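Local coordinates for mandelate racemase/muconate lactonizing enzyme family protein (Roseovarius sp. TM1035, PDB 3T9P) that probably catalyses an isomerase-type reaction on a carboxylate substrate, as in relatives of mandelate racemase and muconate lactonizing enzyme, though its own substrate is unassigned, at residues L269-D280 and M296-H307; L222-P233 and L249-Q258. All blocks are in the same frame, centred on the assembly; numbering follows the deposited sequence.

Contact 1: L269-D280 and M296-H307; sequences LDRGAVDIVQPD and MAARAGLPVTPH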
loop_
_atom_site.group_PDB
_atom_site.type_symbol
_atom_site.label_atom_id
_atom_site.label_comp_id
_atom_site.label_asym_id
_atom_site.label_seq_id
_atom_site.Cartn_x
_atom_site.Cartn_y
_atom_site.Cartn_z
ATOM N N LEU A 269 11.525 13.121 -3.779
ATOM C CA LEU A 269 12.819 13.758 -3.721
ATOM C C LEU A 269 13.375 14.062 -5.121
ATOM O O LEU A 269 13.868 15.096 -5.351
ATOM C CB LEU A 269 13.795 12.952 -2.860
ATOM C CG LEU A 269 13.528 12.835 -1.359
ATOM C CD1 LEU A 269 14.483 11.887 -0.707
ATOM C CD2 LEU A 269 13.557 14.173 -0.673
ATOM N N ASP A 270 13.196 13.137 -6.045
ATOM C CA ASP A 270 13.678 13.253 -7.421
ATOM C C ASP A 270 13.025 14.427 -8.099
ATOM O O ASP A 270 13.651 15.104 -8.836
ATOM C CB ASP A 270 13.318 12.031 -8.251
ATOM C CG ASP A 270 14.196 10.865 -8.024
ATOM O OD1 ASP A 270 15.189 10.910 -7.309
ATOM O OD2 ASP A 270 13.824 9.848 -8.565
ATOM N N ARG A 271 11.742 14.621 -7.840
ATOM C CA ARG A 271 10.962 15.686 -8.378
ATOM C C ARG A 271 11.080 17.005 -7.613
ATOM O O ARG A 271 10.507 17.958 -8.013
ATOM C CB ARG A 271 9.512 15.282 -8.457
ATOM C CG ARG A 271 9.222 14.088 -9.308
ATOM C CD ARG A 271 9.706 14.193 -10.733
ATOM N NE ARG A 271 9.193 13.097 -11.547
ATOM C CZ ARG A 271 7.913 12.973 -11.873
ATOM N NH1 ARG A 271 7.055 13.866 -11.447
ATOM N NH2 ARG A 271 7.470 11.984 -12.634
ATOM N N GLY A 272 11.810 17.007 -6.509
ATOM C CA GLY A 272 11.972 18.160 -5.662
ATOM C C GLY A 272 10.653 18.697 -5.167
ATOM O O GLY A 272 10.423 19.850 -5.233
ATOM N N ALA A 273 9.772 17.812 -4.750
ATOM C CA ALA A 273 8.462 18.190 -4.272
ATOM C C ALA A 273 8.391 19.049 -2.990
ATOM O O ALA A 273 7.566 19.892 -2.880
ATOM C CB ALA A 273 7.545 17.007 -4.175
ATOM N N VAL A 274 9.254 18.774 -2.039
ATOM C CA VAL A 274 9.175 19.399 -0.754
ATOM C C VAL A 274 10.469 20.024 -0.236
ATOM O O VAL A 274 11.525 19.570 -0.531
ATOM C CB VAL A 274 8.670 18.384 0.268
ATOM C CG1 VAL A 274 7.313 17.842 -0.151
ATOM C CG2 VAL A 274 9.640 17.263 0.395
ATOM N N ASP A 275 10.332 21.055 0.564
ATOM C CA ASP A 275 11.432 21.588 1.337
ATOM C C ASP A 275 11.704 20.803 2.659
ATOM O O ASP A 275 12.850 20.831 3.226
ATOM C CB ASP A 275 11.042 22.972 1.729
ATOM C CG ASP A 275 10.932 23.879 0.553
ATOM O OD1 ASP A 275 11.948 24.040 -0.147
ATOM O OD2 ASP A 275 9.866 24.500 0.364
ATOM N N ILE A 276 10.643 20.129 3.195
ATOM C CA ILE A 276 10.718 19.462 4.529
ATOM C C ILE A 276 9.968 18.116 4.450
ATOM O O ILE A 276 8.873 18.091 3.903
ATOM C CB ILE A 276 10.022 20.288 5.607
ATOM C CG1 ILE A 276 10.694 21.675 5.801
ATOM C CG2 ILE A 276 9.905 19.487 6.903
ATOM C CD1 ILE A 276 9.994 22.625 6.681
ATOM N N VAL A 277 10.596 17.007 4.870
ATOM C CA VAL A 277 9.953 15.650 4.720
ATOM C C VAL A 277 9.288 15.324 6.067
ATOM O O VAL A 277 9.815 15.730 7.096
ATOM C CB VAL A 277 10.936 14.475 4.341
ATOM C CG1 VAL A 277 11.619 14.773 2.892
ATOM C CG2 VAL A 277 11.950 14.261 5.371
ATOM N N GLN A 278 8.173 14.573 6.029
ATOM C CA GLN A 278 7.330 14.447 7.241
ATOM C C GLN A 278 6.838 13.041 7.322
ATOM O O GLN A 278 5.630 12.851 7.313
ATOM C CB GLN A 278 6.084 15.377 7.079
ATOM C CG GLN A 278 6.530 16.807 7.029
ATOM C CD GLN A 278 5.441 17.754 7.345
ATOM O OE1 GLN A 278 4.539 17.891 6.508
ATOM N NE2 GLN A 278 5.541 18.488 8.525
ATOM N N PRO A 279 7.766 12.039 7.396
ATOM C CA PRO A 279 7.288 10.658 7.547
ATOM C C PRO A 279 6.521 10.574 8.886
ATOM O O PRO A 279 6.782 11.396 9.817
ATOM C CB PRO A 279 8.620 9.825 7.694
ATOM C CG PRO A 279 9.612 10.799 8.278
ATOM C CD PRO A 279 9.228 12.158 7.583
ATOM N N ASP A 280 5.735 9.537 9.035
ATOM C CA ASP A 280 5.062 9.240 10.268
ATOM C C ASP A 280 5.591 7.905 10.686
ATOM O O ASP A 280 5.496 6.942 9.927
ATOM C CB ASP A 280 3.513 9.155 9.994
ATOM C CG ASP A 280 2.692 8.725 11.255
ATOM O OD1 ASP A 280 2.787 7.575 11.668
ATOM O OD2 ASP A 280 1.961 9.597 11.797
ATOM N N MET A 296 17.727 9.434 3.523
ATOM C CA MET A 296 17.397 9.947 2.187
ATOM C C MET A 296 17.227 11.474 2.130
ATOM O O MET A 296 17.709 12.141 1.183
ATOM C CB MET A 296 16.111 9.289 1.611
ATOM C CG MET A 296 16.271 7.789 1.361
ATOM S SD MET A 296 14.627 6.968 1.171
ATOM C CE MET A 296 13.918 7.700 -0.299
ATOM N N ALA A 297 16.489 12.018 3.094
ATOM C CA ALA A 297 16.337 13.473 3.206
ATOM C C ALA A 297 17.710 14.125 3.430
ATOM O O ALA A 297 17.972 15.201 2.892
ATOM C CB ALA A 297 15.336 13.858 4.413
ATOM N N ALA A 298 18.527 13.521 4.272
ATOM C CA ALA A 298 19.865 14.111 4.614
ATOM C C ALA A 298 20.742 14.191 3.331
ATOM O O ALA A 298 21.351 15.236 3.072
ATOM C CB ALA A 298 20.590 13.315 5.707
ATOM N N ARG A 299 20.783 13.116 2.551
ATOM C CA ARG A 299 21.386 13.146 1.214
ATOM C C ARG A 299 20.849 14.191 0.277
ATOM O O ARG A 299 21.619 14.765 -0.503
ATOM C CB ARG A 299 21.341 11.776 0.570
ATOM C CG ARG A 299 22.251 10.839 1.350
ATOM C CD ARG A 299 22.587 9.516 0.553
ATOM N NE ARG A 299 21.413 8.634 0.518
ATOM C CZ ARG A 299 21.049 7.799 1.496
ATOM N NH1 ARG A 299 21.798 7.684 2.591
ATOM N NH2 ARG A 299 19.933 7.073 1.366
ATOM N N ALA A 300 19.552 14.472 0.331
ATOM C CA ALA A 300 19.005 15.513 -0.467
ATOM C C ALA A 300 19.138 16.870 0.211
ATOM O O ALA A 300 18.587 17.836 -0.281
ATOM C CB ALA A 300 17.507 15.227 -0.790
ATOM N N GLY A 301 19.766 16.959 1.354
ATOM C CA GLY A 301 19.856 18.210 2.052
ATOM C C GLY A 301 18.608 18.833 2.696
ATOM O O GLY A 301 18.533 20.028 2.863
ATOM N N LEU A 302 17.653 17.997 3.099
ATOM C CA LEU A 302 16.380 18.405 3.667
ATOM C C LEU A 302 16.184 17.962 5.119
ATOM O O LEU A 302 16.579 16.895 5.484
ATOM C CB LEU A 302 15.214 17.903 2.826
ATOM C CG LEU A 302 15.159 18.192 1.326
ATOM C CD1 LEU A 302 14.054 17.549 0.638
ATOM C CD2 LEU A 302 15.307 19.602 0.857
ATOM N N PRO A 303 15.584 18.822 5.921
ATOM C CA PRO A 303 15.246 18.528 7.297
ATOM C C PRO A 303 14.038 17.587 7.450
ATOM O O PRO A 303 13.278 17.498 6.562
ATOM C CB PRO A 303 14.903 19.893 7.864
ATOM C CG PRO A 303 14.495 20.648 6.810
ATOM C CD PRO A 303 14.990 20.089 5.536
ATOM N N VAL A 304 13.904 16.964 8.598
ATOM C CA VAL A 304 12.828 16.035 8.847
ATOM C C VAL A 304 11.955 16.635 9.961
ATOM O O VAL A 304 12.420 16.784 11.138
ATOM C CB VAL A 304 13.367 14.734 9.332
ATOM C CG1 VAL A 304 12.247 13.732 9.606
ATOM C CG2 VAL A 304 14.297 14.172 8.197
ATOM N N THR A 305 10.675 16.862 9.607
ATOM C CA THR A 305 9.750 17.325 10.679
ATOM C C THR A 305 8.594 16.291 10.686
ATOM O O THR A 305 7.622 16.481 9.967
ATOM C CB THR A 305 9.296 18.787 10.398
ATOM O OG1 THR A 305 10.456 19.664 10.467
ATOM C CG2 THR A 305 8.322 19.305 11.478
ATOM N N PRO A 306 8.732 15.210 11.459
ATOM C CA PRO A 306 7.811 14.029 11.323
ATOM C C PRO A 306 6.331 14.375 11.713
ATOM O O PRO A 306 6.060 15.443 12.415
ATOM C CB PRO A 306 8.336 13.045 12.376
ATOM C CG PRO A 306 9.812 13.538 12.700
ATOM C CD PRO A 306 9.707 15.049 12.594
ATOM N N HIS A 307 5.415 13.574 11.211
ATOM C CA HIS A 307 3.976 13.769 11.449
ATOM C C HIS A 307 3.660 12.879 12.648
ATOM O O HIS A 307 4.083 11.671 12.677
ATOM C CB HIS A 307 3.225 13.304 10.191
ATOM C CG HIS A 307 1.762 13.080 10.445
ATOM N ND1 HIS A 307 1.303 11.947 11.084
ATOM C CD2 HIS A 307 0.677 13.871 10.239
ATOM C CE1 HIS A 307 -0.015 12.004 11.187
ATOM N NE2 HIS A 307 -0.418 13.156 10.686
#
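V277 meets the segment 296-307 inside the beta/alpha barrel of the enolase-like domain, where strand 276-277 is followed by helix 287-299 and the chain returns beside it in a right-handed parallel crossover. The return reaches V304 as a single bridge: V277 N donates to P303 O, and T305 N gives a 2.9 Å bond to V277 O. From V277, CG2 packs against the last turn of helix 287-299, touching A297 CB at 3.5 Å and V304 CG2 at 3.7 Å; chi1 of -62° puts CG1 anti to the carbonyl carbon and leaves CG2 between the backbone N and the carbonyl carbon, turned to A297 and V304 as the wedge between helix and return.

Where helices 262-270 and 287-299 end, the leucines do the packing. L269 and L302 pass antiparallel, CD2 of L269 lying 3.7 Å from CD1 of L302, while CD1 of L269 goes the other way, to CB of M296 at 3.8 Å. The Schellman turn at G301 brings the chain round to L302. Farther along, the I276 side chain runs roughly perpendicular to that of P303, and I276 CG2 lies 3.6 Å from both CB and OG1 of T305.

Beyond Q278 the polar pairing takes over. H307 N bonds to P279 O from above the carbonyl plane, 38° out of it. Its imidazole, with CG anti to the backbone N, is turned toward D280, whose other oxygen, OD1, caps the following helix through Y283 N. That cap should help fix the carboxylate. Carboxylate and imidazole planes are 43° apart, yet D280 OD2 lies nearly in the ring plane and uses its anti lone pair to accept from H307 ND1 at 2.5 Å.

Contact 2: L222-P233 and L249-Q258; sequences LQDNGIGHFEEP and LLLDVAGGEQ
L251 reaches across to F230 and L222 by both methyls: CD1 lies 3.7 Å from F230 CB, CD2 3.7 Å from L222 CB. Its CG stands in the crowded position between backbone N and carbonyl carbon (chi1 46°), which sends one branch to each partner. L249 CD1 lies at the edge of the F230 ring, 3.9 Å from F230 CD2, while L222 CD1 and P233 CB lie over its two faces, toward the rim. Q223, extended, passes L251 at a slant, its CG 3.9 Å from L251 CG and its amide beside the L250 and L251 backbone; an alanine here would probably uncover that flank of L251 and leave a gap at the helix end.

Behind them, four parallel-strand hydrogen bonds set the register, F230 N to D252 O the shortest at 2.8 Å. A water bridges E232 OE1 and G256 N; another accepts from E257 N and may donate to E231 OE2. E232 OE2 is hydrogen-bonded to S208 OG, E231 OE1 salt-bridged to K167 NZ. At its strand's C-terminal end, E231 probably matches a metal ligand of enolase-superfamily relatives. Helix 239-248 of this beta-alpha-beta unit packs on V253 and P233; strand 201-205 pairs with 229-231, strand 276-277 with 252-255.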
loop_
_atom_site.group_PDB
_atom_site.type_symbol
_atom_site.label_atom_id
_atom_site.label_comp_id
_atom_site.label_asym_id
_atom_site.label_seq_id
_atom_site.Cartn_x
_atom_site.Cartn_y
_atom_site.Cartn_z
ATOM N N LEU A 222 -0.696 33.200 3.008
ATOM C CA LEU A 222 0.027 32.629 4.171
ATOM C C LEU A 222 1.280 33.485 4.388
ATOM O O LEU A 222 1.599 33.803 5.519
ATOM C CB LEU A 222 0.507 31.159 3.928
ATOM C CG LEU A 222 -0.673 30.169 3.639
ATOM C CD1 LEU A 222 -0.150 28.763 3.287
ATOM C CD2 LEU A 222 -1.656 30.095 4.809
ATOM N N GLN A 223 2.001 33.768 3.310
ATOM C CA GLN A 223 3.253 34.595 3.426
ATOM C C GLN A 223 2.943 36.015 4.032
ATOM O O GLN A 223 3.667 36.549 4.925
ATOM C CB GLN A 223 3.946 34.621 2.080
ATOM C CG GLN A 223 4.564 33.269 1.738
ATOM C CD GLN A 223 5.163 33.168 0.346
ATOM O OE1 GLN A 223 4.884 34.002 -0.596
ATOM N NE2 GLN A 223 5.965 32.149 0.143
ATOM N N ASP A 224 1.856 36.636 3.578
ATOM C CA ASP A 224 1.476 37.956 4.080
ATOM C C ASP A 224 1.264 37.894 5.552
ATOM O O ASP A 224 1.423 38.922 6.273
ATOM C CB ASP A 224 0.098 38.345 3.483
ATOM C CG ASP A 224 0.205 38.805 2.039
ATOM O OD1 ASP A 224 1.345 39.134 1.557
ATOM O OD2 ASP A 224 -0.862 38.847 1.377
ATOM N N ASN A 225 0.712 36.759 6.008
ATOM C CA ASN A 225 0.525 36.551 7.413
ATOM C C ASN A 225 1.656 35.903 8.252
ATOM O O ASN A 225 1.431 35.525 9.423
ATOM C CB ASN A 225 -0.788 35.750 7.559
ATOM C CG ASN A 225 -1.961 36.605 7.189
ATOM O OD1 ASN A 225 -2.406 36.635 6.028
ATOM N ND2 ASN A 225 -2.369 37.428 8.143
ATOM N N GLY A 226 2.821 35.762 7.659
ATOM C CA GLY A 226 4.030 35.267 8.373
ATOM C C GLY A 226 4.043 33.749 8.603
ATOM O O GLY A 226 4.650 33.331 9.535
ATOM N N ILE A 227 3.329 32.950 7.781
ATOM C CA ILE A 227 3.206 31.479 7.966
ATOM C C ILE A 227 4.319 30.920 7.146
ATOM O O ILE A 227 4.379 31.128 5.916
ATOM C CB ILE A 227 1.843 30.882 7.438
ATOM C CG1 ILE A 227 0.558 31.485 8.038
ATOM C CG2 ILE A 227 1.857 29.374 7.437
ATOM C CD1 ILE A 227 0.564 31.835 9.382
ATOM N N GLY A 228 5.207 30.192 7.800
ATOM C CA GLY A 228 6.467 29.743 7.182
ATOM C C GLY A 228 6.504 28.295 6.730
ATOM O O GLY A 228 7.511 27.865 6.198
ATOM N N HIS A 229 5.360 27.569 6.933
ATOM C CA HIS A 229 5.250 26.109 6.667
ATOM C C HIS A 229 3.872 25.815 6.040
ATOM O O HIS A 229 2.845 26.120 6.641
ATOM C CB HIS A 229 5.455 25.377 8.050
ATOM C CG HIS A 229 5.407 23.908 8.035
ATOM N ND1 HIS A 229 4.233 23.194 7.797
ATOM C CD2 HIS A 229 6.345 22.984 8.386
ATOM C CE1 HIS A 229 4.471 21.898 7.973
ATOM N NE2 HIS A 229 5.741 21.748 8.328
ATOM N N PHE A 230 3.866 25.298 4.810
ATOM C CA PHE A 230 2.596 24.997 4.131
ATOM C C PHE A 230 2.638 23.491 3.827
ATOM O O PHE A 230 3.330 23.031 2.969
ATOM C CB PHE A 230 2.457 25.814 2.840
ATOM C CG PHE A 230 1.116 25.733 2.170
ATOM C CD1 PHE A 230 0.042 25.027 2.739
ATOM C CD2 PHE A 230 0.944 26.390 0.908
ATOM C CE1 PHE A 230 -1.245 25.004 2.067
ATOM C CE2 PHE A 230 -0.281 26.411 0.249
ATOM C CZ PHE A 230 -1.437 25.743 0.798
ATOM N N GLU A 231 1.962 22.729 4.639
ATOM C CA GLU A 231 1.952 21.252 4.484
ATOM C C GLU A 231 0.886 20.731 3.519
ATOM O O GLU A 231 -0.219 21.265 3.446
ATOM C CB GLU A 231 1.754 20.696 5.857
ATOM C CG GLU A 231 1.750 19.162 5.949
ATOM C CD GLU A 231 1.988 18.750 7.438
ATOM O OE1 GLU A 231 2.540 19.604 8.261
ATOM O OE2 GLU A 231 1.746 17.550 7.742
ATOM N N GLU A 232 1.288 19.726 2.746
ATOM C CA GLU A 232 0.521 18.970 1.765
ATOM C C GLU A 232 -0.505 19.874 1.079
ATOM O O GLU A 232 -1.742 19.664 1.150
ATOM C CB GLU A 232 -0.118 17.720 2.404
ATOM C CG GLU A 232 -0.821 16.764 1.515
ATOM C CD GLU A 232 -1.338 15.651 2.381
ATOM O OE1 GLU A 232 -0.515 15.200 3.250
ATOM O OE2 GLU A 232 -2.539 15.303 2.219
ATOM N N PRO A 233 0.011 20.881 0.352
ATOM C CA PRO A 233 -0.904 21.830 -0.306
ATOM C C PRO A 233 -1.723 21.179 -1.491
ATOM O O PRO A 233 -2.860 21.577 -1.667
ATOM C CB PRO A 233 0.061 22.928 -0.863
ATOM C CG PRO A 233 1.363 22.153 -1.155
ATOM C CD PRO A 233 1.436 21.232 0.149
ATOM N N LEU A 249 6.789 29.336 -4.055
ATOM C CA LEU A 249 6.638 30.014 -2.750
ATOM C C LEU A 249 7.935 30.095 -2.064
ATOM O O LEU A 249 8.874 29.237 -2.269
ATOM C CB LEU A 249 5.635 29.253 -1.825
ATOM C CG LEU A 249 4.204 29.212 -2.425
ATOM C CD1 LEU A 249 3.202 28.502 -1.435
ATOM C CD2 LEU A 249 3.516 30.607 -2.672
ATOM N N LEU A 250 8.032 31.111 -1.216
ATOM C CA LEU A 250 9.225 31.217 -0.455
ATOM C C LEU A 250 9.073 30.477 0.791
ATOM O O LEU A 250 10.089 30.222 1.421
ATOM C CB LEU A 250 9.528 32.714 -0.111
ATOM C CG LEU A 250 9.858 33.446 -1.401
ATOM C CD1 LEU A 250 9.921 34.866 -0.990
ATOM C CD2 LEU A 250 11.141 33.071 -1.975
ATOM N N LEU A 251 7.821 30.250 1.278
ATOM C CA LEU A 251 7.716 29.519 2.559
ATOM C C LEU A 251 8.131 28.055 2.262
ATOM O O LEU A 251 8.367 27.719 1.137
ATOM C CB LEU A 251 6.317 29.652 3.218
ATOM C CG LEU A 251 5.153 29.449 2.245
ATOM C CD1 LEU A 251 5.174 28.043 1.646
ATOM C CD2 LEU A 251 3.790 29.657 2.996
ATOM N N ASP A 252 8.278 27.214 3.294
ATOM C CA ASP A 252 8.646 25.771 3.169
ATOM C C ASP A 252 7.356 24.973 2.867
ATOM O O ASP A 252 6.355 25.082 3.590
ATOM C CB ASP A 252 9.259 25.309 4.508
ATOM C CG ASP A 252 10.701 25.930 4.795
ATOM O OD1 ASP A 252 11.438 26.222 3.787
ATOM O OD2 ASP A 252 11.080 26.081 6.008
ATOM N N VAL A 253 7.369 24.237 1.778
ATOM C CA VAL A 253 6.328 23.278 1.481
ATOM C C VAL A 253 6.826 21.947 2.075
ATOM O O VAL A 253 8.026 21.578 1.887
ATOM C CB VAL A 253 6.058 23.221 -0.007
ATOM C CG1 VAL A 253 5.086 22.031 -0.416
ATOM C CG2 VAL A 253 5.510 24.580 -0.483
ATOM N N ALA A 254 5.961 21.294 2.909
ATOM C CA ALA A 254 6.364 20.087 3.694
ATOM C C ALA A 254 5.360 18.978 3.273
ATOM O O ALA A 254 4.205 19.277 2.863
ATOM C CB ALA A 254 6.266 20.333 5.127
ATOM N N GLY A 255 5.773 17.717 3.384
ATOM C CA GLY A 255 4.899 16.656 3.001
ATOM C C GLY A 255 5.503 15.284 3.246
ATOM O O GLY A 255 6.710 15.179 3.579
ATOM N N GLY A 256 4.646 14.263 3.190
ATOM C CA GLY A 256 5.073 12.842 3.211
ATOM C C GLY A 256 4.354 11.966 4.242
ATOM O O GLY A 256 4.657 10.812 4.357
ATOM N N GLU A 257 3.481 12.544 5.058
ATOM C CA GLU A 257 2.697 11.811 6.095
ATOM C C GLU A 257 2.210 10.468 5.603
ATOM O O GLU A 257 2.331 9.461 6.346
ATOM C CB GLU A 257 1.463 12.678 6.536
ATOM C CG GLU A 257 0.388 11.934 7.316
ATOM C CD GLU A 257 -0.915 12.765 7.656
ATOM O OE1 GLU A 257 -1.219 13.774 6.983
ATOM O OE2 GLU A 257 -1.683 12.294 8.581
ATOM N N GLN A 258 1.657 10.408 4.380
ATOM C CA GLN A 258 1.074 9.164 3.898
ATOM C C GLN A 258 2.041 8.354 3.007
ATOM O O GLN A 258 1.642 7.336 2.421
ATOM C CB GLN A 258 -0.161 9.457 3.063
ATOM C CG GLN A 258 -1.370 9.980 3.894
ATOM C CD GLN A 258 -1.452 11.474 4.054
ATOM O OE1 GLN A 258 -0.774 12.269 3.371
ATOM N NE2 GLN A 258 -2.270 11.880 4.969
HETATM O O HOH W 1 9.736 26.128 8.079
HETATM O O HOH W 2 2.673 15.531 5.580
HETATM O O HOH W 3 2.071 14.835 2.212
HETATM O O HOH W 4 -3.546 14.422 4.490
#

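Overall arrangement
Contact 2 closes before contact 1 opens along the chain, and helix 262-270 carries the chain from one to the other. Their centres lie about 13 Å apart on the same barrel wall, where strands 229-231, 252-255 and 276-277 run side by side. The shared strand border joins them directly: D275 N faces V253 O, and I276 O faces G255 N, probably as hydrogen bonds. Past the C-terminal strand ends, H307 NE2 comes within 2.6 Å of E257 OE2, and bound formate, probably from the crystallisation liquor, lies about 3 Å from each side chain. That end of the barrel is where relatives hold their active site. Both contacts also reach the second subunit.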